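Local coordinates for protein R.MvaI (Kocuria varians, PDB 2OAA) that cleaves double-stranded DNA at its cognate recognition sequence as a restriction endonuclease, probably with the help of divalent metal ions, at a contact of chain A with DNA. Numbering follows the deposited sequence.

A contact of chain A with DNA. Residues 31, 212, 226, 228. With nucleotides of chain B; nucleotides of chain C.
His228 and Arg212 from the major groove, and Asn31 from the minor groove, read base edges of the duplex held by this MvaI/BcnI-family restriction endonuclease. Among the direct hydrogen bonds, His228 ND1 donates to O6 of DG7 of chain C at 2.7 Å; the angle at the hydrogen is 175° and the acceptor lies almost in the imidazole plane. Arg212 NH2 gives an in-plane bond of 2.8 Å to O6 of DG8 of chain B. The sugar edge of that same guanine is met by Asn31, whose OD1 accepts from N2 at 2.9 Å, with the donor tilted 29° from the amide carbonyl plane. DG8 is thus met from both grooves: a donor faces its O6 and an acceptor its N2, a pattern consistent with selection of guanine.

Flat-group packing adds to this. The His228 ring stacks on the five-membered ring of DA6 of chain C, centroids 4.2 Å apart and planes nearly parallel, while the His226 ring lies over the rim of the opposite face of the His228 imidazole. A chi2 of -90° turns the imidazole so that ND1 points to the guanine as its face lies against the adenine. Replacing this histidine by an alanine would probably cost O6 of DG7 its protein donor and DA6 the imidazole stacked on it.

Two water molecules link the histidines to phosphate oxygens: His228 NE2 reaches OP2 of DA6 through one molecule, 2.7 Å from NE2, and His226 ND1 reaches OP2 of DG7 through another, 2.8 Å from ND1.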
# COMPACT_ATOMS: atom_id res chain seq x y z
N ASN A 31 12.30 5.11 3.87
CA ASN A 31 10.88 5.46 3.94
C ASN A 31 10.10 4.64 4.98
O ASN A 31 9.15 5.14 5.60
CB ASN A 31 10.19 5.24 2.58
CG ASN A 31 10.80 6.03 1.43
OD1 ASN A 31 10.78 5.56 0.29
ND2 ASN A 31 11.32 7.23 1.71
N ARG A 212 5.10 -3.15 -7.76
CA ARG A 212 6.28 -2.62 -7.07
C ARG A 212 7.44 -3.61 -7.06
O ARG A 212 7.86 -4.11 -6.00
CB ARG A 212 5.90 -2.20 -5.65
CG ARG A 212 4.67 -1.30 -5.61
CD ARG A 212 4.29 -0.85 -4.19
NE ARG A 212 4.14 -1.96 -3.25
CZ ARG A 212 4.03 -1.80 -1.93
NH1 ARG A 212 3.91 -2.86 -1.15
NH2 ARG A 212 4.03 -0.59 -1.39
N HIS A 226 13.48 -7.74 -5.71
CA HIS A 226 12.68 -7.42 -4.54
C HIS A 226 11.29 -6.97 -4.97
O HIS A 226 11.08 -5.79 -5.30
CB HIS A 226 13.32 -6.30 -3.74
CG HIS A 226 12.68 -6.08 -2.41
ND1 HIS A 226 12.99 -5.01 -1.59
CD2 HIS A 226 11.74 -6.80 -1.75
CE1 HIS A 226 12.29 -5.10 -0.47
NE2 HIS A 226 11.53 -6.18 -0.54
N HIS A 228 8.07 -5.84 -3.72
CA HIS A 228 7.51 -5.30 -2.48
C HIS A 228 6.06 -5.70 -2.30
O HIS A 228 5.43 -5.36 -1.30
CB HIS A 228 7.59 -3.77 -2.46
CG HIS A 228 8.97 -3.21 -2.65
ND1 HIS A 228 9.83 -2.97 -1.59
CD2 HIS A 228 9.63 -2.83 -3.77
CE1 HIS A 228 10.96 -2.47 -2.06
NE2 HIS A 228 10.86 -2.37 -3.38
P DG B 8 3.24 1.80 8.12
OP1 DG B 8 2.89 2.58 9.33
OP2 DG B 8 2.17 1.34 7.19
O5' DG B 8 4.33 2.61 7.30
C5' DG B 8 3.95 3.50 6.26
C4' DG B 8 5.16 3.79 5.42
O4' DG B 8 5.53 2.67 4.58
C3' DG B 8 4.99 4.93 4.43
O3' DG B 8 4.98 6.16 5.16
C2' DG B 8 6.23 4.72 3.58
C1' DG B 8 6.27 3.18 3.47
N9 DG B 8 5.64 2.70 2.24
C8 DG B 8 4.45 2.03 2.09
N7 DG B 8 4.16 1.79 0.84
C5 DG B 8 5.23 2.33 0.13
C6 DG B 8 5.49 2.39 -1.27
O6 DG B 8 4.79 1.97 -2.20
N1 DG B 8 6.70 3.02 -1.55
C2 DG B 8 7.55 3.53 -0.60
N2 DG B 8 8.68 4.09 -1.06
N3 DG B 8 7.32 3.49 0.70
C4 DG B 8 6.16 2.88 0.99
P DA C 6 14.79 1.98 -5.51
OP1 DA C 6 16.22 2.37 -5.62
OP2 DA C 6 14.35 0.66 -6.01
O5' DA C 6 14.37 2.10 -3.98
C5' DA C 6 14.93 3.13 -3.15
C4' DA C 6 14.36 3.03 -1.75
O4' DA C 6 12.93 3.20 -1.76
C3' DA C 6 14.56 1.70 -1.03
O3' DA C 6 15.89 1.62 -0.51
C2' DA C 6 13.54 1.80 0.08
C1' DA C 6 12.40 2.61 -0.57
N9 DA C 6 11.23 1.82 -0.95
C8 DA C 6 10.79 1.50 -2.21
N7 DA C 6 9.68 0.80 -2.22
C5 DA C 6 9.38 0.64 -0.88
C6 DA C 6 8.32 -0.00 -0.22
N6 DA C 6 7.31 -0.61 -0.85
N1 DA C 6 8.32 0.01 1.13
C2 DA C 6 9.32 0.64 1.77
N3 DA C 6 10.36 1.28 1.26
C4 DA C 6 10.33 1.25 -0.08
P DG C 7 16.42 0.25 0.15
OP1 DG C 7 17.87 0.44 0.41
OP2 DG C 7 15.96 -0.89 -0.67
O5' DG C 7 15.65 0.17 1.54
C5' DG C 7 15.93 1.08 2.59
C4' DG C 7 15.56 0.47 3.92
O4' DG C 7 14.14 0.14 3.90
C3' DG C 7 16.27 -0.85 4.24
O3' DG C 7 16.41 -0.96 5.66
C2' DG C 7 15.32 -1.89 3.69
C1' DG C 7 13.95 -1.27 3.97
N9 DG C 7 12.92 -1.65 3.00
C8 DG C 7 13.00 -1.56 1.63
N7 DG C 7 11.94 -2.03 1.02
C5 DG C 7 11.10 -2.44 2.06
C6 DG C 7 9.82 -3.05 2.02
O6 DG C 7 9.15 -3.37 1.03
N1 DG C 7 9.34 -3.31 3.30
C2 DG C 7 10.00 -3.01 4.47
N2 DG C 7 9.36 -3.34 5.60
N3 DG C 7 11.19 -2.44 4.52
C4 DG C 7 11.69 -2.19 3.28
O HOH W 1 14.29 -2.58 -2.09
O HOH W 2 12.26 -1.06 -5.31